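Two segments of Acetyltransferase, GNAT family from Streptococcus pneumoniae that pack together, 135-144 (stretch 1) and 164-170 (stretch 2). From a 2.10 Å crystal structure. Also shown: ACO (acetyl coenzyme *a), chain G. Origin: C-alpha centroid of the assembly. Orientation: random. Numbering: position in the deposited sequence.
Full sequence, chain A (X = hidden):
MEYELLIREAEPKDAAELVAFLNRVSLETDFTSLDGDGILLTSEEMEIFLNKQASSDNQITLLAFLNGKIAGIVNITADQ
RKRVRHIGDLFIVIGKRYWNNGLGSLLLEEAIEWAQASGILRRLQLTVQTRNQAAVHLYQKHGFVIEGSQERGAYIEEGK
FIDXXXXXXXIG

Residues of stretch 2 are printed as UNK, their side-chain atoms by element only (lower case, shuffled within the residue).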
# COMPACT_ATOMS: atom_id res chain seq x y z
N ALA A 135 -16.82 -7.50 -8.87
CA ALA A 135 -15.76 -6.49 -8.87
C ALA A 135 -14.76 -6.75 -9.98
O ALA A 135 -14.36 -5.82 -10.68
CB ALA A 135 -15.08 -6.45 -7.55
N VAL A 136 -14.41 -8.03 -10.19
CA VAL A 136 -13.40 -8.35 -11.19
C VAL A 136 -13.97 -7.98 -12.54
O VAL A 136 -13.29 -7.40 -13.37
CB VAL A 136 -12.92 -9.84 -11.10
CG1 VAL A 136 -12.11 -10.22 -12.34
CG2 VAL A 136 -12.06 -10.08 -9.85
N HIS A 137 -15.26 -8.25 -12.72
CA HIS A 137 -15.97 -7.87 -13.94
C HIS A 137 -16.09 -6.35 -14.17
O HIS A 137 -15.90 -5.85 -15.30
CB HIS A 137 -17.37 -8.48 -13.95
CG HIS A 137 -18.21 -7.99 -15.07
ND1 HIS A 137 -18.13 -8.52 -16.34
CD2 HIS A 137 -19.11 -6.99 -15.13
CE1 HIS A 137 -18.98 -7.87 -17.13
NE2 HIS A 137 -19.57 -6.93 -16.42
N LEU A 138 -16.46 -5.64 -13.11
CA LEU A 138 -16.69 -4.22 -13.20
C LEU A 138 -15.39 -3.58 -13.67
O LEU A 138 -15.39 -2.82 -14.62
CB LEU A 138 -17.16 -3.62 -11.86
CG LEU A 138 -17.28 -2.08 -11.78
CD1 LEU A 138 -18.47 -1.53 -12.58
CD2 LEU A 138 -17.33 -1.59 -10.37
N TYR A 139 -14.30 -3.89 -12.99
CA TYR A 139 -13.02 -3.30 -13.33
C TYR A 139 -12.54 -3.65 -14.77
O TYR A 139 -12.06 -2.75 -15.49
CB TYR A 139 -11.98 -3.63 -12.26
CG TYR A 139 -12.16 -2.80 -11.01
CD1 TYR A 139 -11.79 -1.45 -11.00
CD2 TYR A 139 -12.67 -3.34 -9.84
CE1 TYR A 139 -11.91 -0.66 -9.84
CE2 TYR A 139 -12.81 -2.55 -8.67
CZ TYR A 139 -12.43 -1.21 -8.69
OH TYR A 139 -12.54 -0.41 -7.56
N GLN A 140 -12.69 -4.91 -15.19
CA GLN A 140 -12.34 -5.31 -16.57
C GLN A 140 -13.12 -4.46 -17.58
O GLN A 140 -12.57 -4.00 -18.56
CB GLN A 140 -12.61 -6.80 -16.80
CG GLN A 140 -11.65 -7.71 -16.03
CD GLN A 140 -11.75 -9.18 -16.46
OE1 GLN A 140 -12.62 -9.94 -16.00
NE2 GLN A 140 -10.85 -9.58 -17.35
N LYS A 141 -14.40 -4.26 -17.32
CA LYS A 141 -15.22 -3.42 -18.18
C LYS A 141 -14.60 -2.03 -18.44
O LYS A 141 -14.77 -1.47 -19.51
CB LYS A 141 -16.62 -3.28 -17.56
CG LYS A 141 -17.67 -2.50 -18.38
CD LYS A 141 -19.05 -2.59 -17.65
CE LYS A 141 -19.87 -1.25 -17.68
NZ LYS A 141 -21.13 -1.29 -16.83
N HIS A 142 -13.89 -1.48 -17.46
CA HIS A 142 -13.38 -0.13 -17.59
C HIS A 142 -11.92 -0.10 -17.91
O HIS A 142 -11.26 0.90 -17.65
CB HIS A 142 -13.69 0.69 -16.32
CG HIS A 142 -15.14 1.01 -16.17
ND1 HIS A 142 -16.03 0.12 -15.61
CD2 HIS A 142 -15.86 2.09 -16.56
CE1 HIS A 142 -17.24 0.64 -15.65
NE2 HIS A 142 -17.17 1.83 -16.23
N GLY A 143 -11.40 -1.20 -18.45
CA GLY A 143 -10.04 -1.22 -18.98
C GLY A 143 -8.95 -1.66 -18.02
O GLY A 143 -7.78 -1.58 -18.35
N PHE A 144 -9.32 -2.16 -16.86
CA PHE A 144 -8.36 -2.73 -15.93
C PHE A 144 -8.03 -4.16 -16.34
O PHE A 144 -8.91 -4.93 -16.62
CB PHE A 144 -8.90 -2.73 -14.51
CG PHE A 144 -8.87 -1.38 -13.85
CD1 PHE A 144 -7.89 -1.06 -12.91
CD2 PHE A 144 -9.82 -0.42 -14.17
CE1 PHE A 144 -7.87 0.16 -12.30
CE2 PHE A 144 -9.78 0.81 -13.58
CZ PHE A 144 -8.80 1.11 -12.63
N UNK A 164 -5.96 -12.88 -4.01
CA UNK A 164 -6.34 -11.61 -4.64
C UNK A 164 -5.70 -11.47 -6.03
O UNK A 164 -4.63 -11.99 -6.28
c UNK A 164 -4.44 -10.26 -3.51
c UNK A 164 -5.97 -10.40 -3.76
c UNK A 164 -6.73 -10.49 -2.43
N UNK A 165 -6.39 -10.76 -6.92
CA UNK A 165 -5.81 -10.30 -8.15
C UNK A 165 -5.23 -8.92 -7.92
O UNK A 165 -5.80 -8.10 -7.22
c UNK A 165 -7.30 -11.57 -9.85
c UNK A 165 -8.08 -14.04 -10.97
c UNK A 165 -6.73 -13.73 -10.87
c UNK A 165 -6.34 -12.49 -10.32
o UNK A 165 -8.45 -15.26 -11.52
c UNK A 165 -6.86 -10.21 -9.27
c UNK A 165 -9.05 -13.12 -10.52
c UNK A 165 -8.65 -11.90 -9.97
N UNK A 166 -4.08 -8.69 -8.52
CA UNK A 166 -3.56 -7.36 -8.79
C UNK A 166 -4.13 -6.86 -10.12
O UNK A 166 -3.99 -7.55 -11.15
c UNK A 166 0.21 -8.42 -8.42
c UNK A 166 -1.20 -8.06 -7.85
c UNK A 166 -1.14 -7.04 -6.72
c UNK A 166 -2.04 -7.47 -8.97
N UNK A 167 -4.78 -5.70 -10.10
CA UNK A 167 -5.41 -5.16 -11.32
C UNK A 167 -4.92 -3.72 -11.58
O UNK A 167 -4.72 -2.93 -10.64
c UNK A 167 -6.92 -5.16 -11.19
s UNK A 167 -9.36 -6.58 -11.24
c UNK A 167 -7.59 -6.53 -10.91
c UNK A 167 -9.33 -6.32 -13.00
N UNK A 168 -4.74 -3.38 -12.85
CA UNK A 168 -4.18 -2.07 -13.20
C UNK A 168 -4.66 -1.49 -14.51
O UNK A 168 -5.12 -2.22 -15.37
N UNK A 169 -4.57 -0.16 -14.64
CA UNK A 169 -4.93 0.58 -15.84
C UNK A 169 -3.99 1.76 -16.06
O UNK A 169 -3.75 2.55 -15.12
n UNK A 169 -9.27 2.33 -18.94
c UNK A 169 -6.36 1.08 -15.74
c UNK A 169 -6.89 1.76 -17.00
c UNK A 169 -8.64 3.26 -17.97
c UNK A 169 -8.16 2.53 -16.73
N UNK A 170 -3.46 1.90 -17.27
CA UNK A 170 -2.64 3.07 -17.61
C UNK A 170 -3.55 4.18 -18.10
O UNK A 170 -4.50 3.92 -18.82
c UNK A 170 -1.60 2.74 -18.67
c UNK A 170 -0.66 1.59 -18.35
c UNK A 170 0.36 1.37 -19.49
c UNK A 170 0.03 1.80 -17.02
N1A ACO G . -20.22 -12.18 -11.50
C2A ACO G . -19.98 -11.40 -12.58
N3A ACO G . -20.59 -10.22 -12.78
C4A ACO G . -21.48 -9.74 -11.89
C5A ACO G . -21.78 -10.51 -10.68
C6A ACO G . -21.07 -11.79 -10.52
N6A ACO G . -21.30 -12.55 -9.43
N7A ACO G . -22.69 -9.81 -9.99
C8A ACO G . -22.94 -8.68 -10.71
N9A ACO G . -22.22 -8.64 -11.84
C1B ACO G . -22.12 -7.63 -12.93
C2B ACO G . -23.38 -6.92 -13.40
O2B ACO G . -24.07 -7.66 -14.41
C3B ACO G . -22.79 -5.66 -13.97
O3B ACO G . -22.14 -5.85 -15.22
P3B ACO G . -22.72 -5.35 -16.62
O7A ACO G . -23.82 -6.40 -16.72
O8A ACO G . -21.61 -5.46 -17.63
O9A ACO G . -23.16 -3.92 -16.43
C4B ACO G . -21.64 -5.36 -13.02
O4B ACO G . -21.22 -6.61 -12.51
C5B ACO G . -22.10 -4.41 -11.92
O5B ACO G . -21.95 -3.09 -12.46
P1A ACO G . -22.61 -1.86 -11.67
O1A ACO G . -24.05 -2.17 -11.33
O2A ACO G . -22.23 -0.62 -12.46
O3A ACO G . -21.82 -1.98 -10.26
P2A ACO G . -22.43 -1.97 -8.74
O4A ACO G . -23.13 -3.26 -8.31
O5A ACO G . -23.13 -0.64 -8.62
O6A ACO G . -20.98 -1.91 -7.99
CBP ACO G . -19.39 -3.21 -6.65
CCP ACO G . -20.12 -3.05 -7.98
CDP ACO G . -18.41 -4.38 -6.79
CEP ACO G . -18.67 -1.89 -6.34
CAP ACO G . -20.41 -3.52 -5.55
OAP ACO G . -21.03 -4.81 -5.75
C9P ACO G . -19.77 -3.45 -4.17
O9P ACO G . -19.66 -2.37 -3.61
N8P ACO G . -19.37 -4.59 -3.62
C7P ACO G . -18.78 -4.71 -2.28
C6P ACO G . -17.46 -3.95 -2.11
C5P ACO G . -16.46 -4.35 -3.16
O5P ACO G . -16.22 -5.53 -3.33
N4P ACO G . -15.90 -3.38 -3.86
C3P ACO G . -14.90 -3.61 -4.90
C2P ACO G . -13.54 -4.02 -4.36
S1P ACO G . -12.86 -2.70 -3.40
C ACO G . -11.83 -1.78 -4.27
O ACO G . -12.39 -1.18 -5.16
CH3 ACO G . -10.36 -1.77 -3.91

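Position 164 carries three side-chain carbons, one of them bonded to CA and bearing the other two. This beta-branched fork is out of reach of stretch 1. It is Val164.

At position 165 a single carbon leads to a six-carbon ring bearing one oxygen. CB points toward the helix, and the ring presents its edge to CG2 of Val136. A phenol ring on one methylene is tyrosine: Tyr165, whose CD2 lies 3.9 Å from Val136 CG2.

Position 166 has four carbons, forked at the second. It too is out of reach of stretch 1, as the alternation of a strand predicts. This is Leu166.

Position 167 is an unbranched chain of two carbons, a sulfur and a last carbon, which only methionine fits. CB points toward stretch 1, and the terminal methyl settles among Val136, Tyr139, Gln140 and Phe144. In Met167, CE lies 3.8 Å from Tyr139 CB and 3.9 Å from Phe144 CB.

Position 168 has no side-chain atoms and is therefore Gly168. Its backbone does the touching: Gly168 O sits 3.3 Å from Phe144 CA in a CA-H...O contact.

Position 169 shows four carbons in a row ending in nitrogen, the signature of lysine. Its first carbon lies over the face of the Phe144 ring. Lys169 CB is 3.7 Å from the centroid of the Phe144 ring, nearly on the ring normal, while Lys169 NZ donates a 2.8 Å hydrogen bond to His142 O.

Position 170 repeats the four carbons forked at the second, but CB points away and no atom touches stretch 1: Leu170.

Helix and strand run nearly parallel, 17° apart, with axes 9.7 Å apart at closest approach, and alternate strand residues, Tyr165, Met167 and Lys169, face stretch 1. Met167 reaches across to the helix and has more of its surface covered by stretch 1 than any other of the seven. At the C-terminal end the chains draw closer, to 4.8 Å between Phe144 CA and Lys169 CA, and Lys169 combines an aliphatic cover for an aromatic face with a polar tip for a turn carbonyl. Gly143 suits this turn: its backbone angles call for glycine, and a CB there would come within 2.3 Å of Lys169 NZ. Tyr139 serves two partners, with its CB against Met167 and its OH donating a 2.5 Å hydrogen bond to O of the acetyl coenzyme A.

Stretch 2 (164-170) VYLMGKL
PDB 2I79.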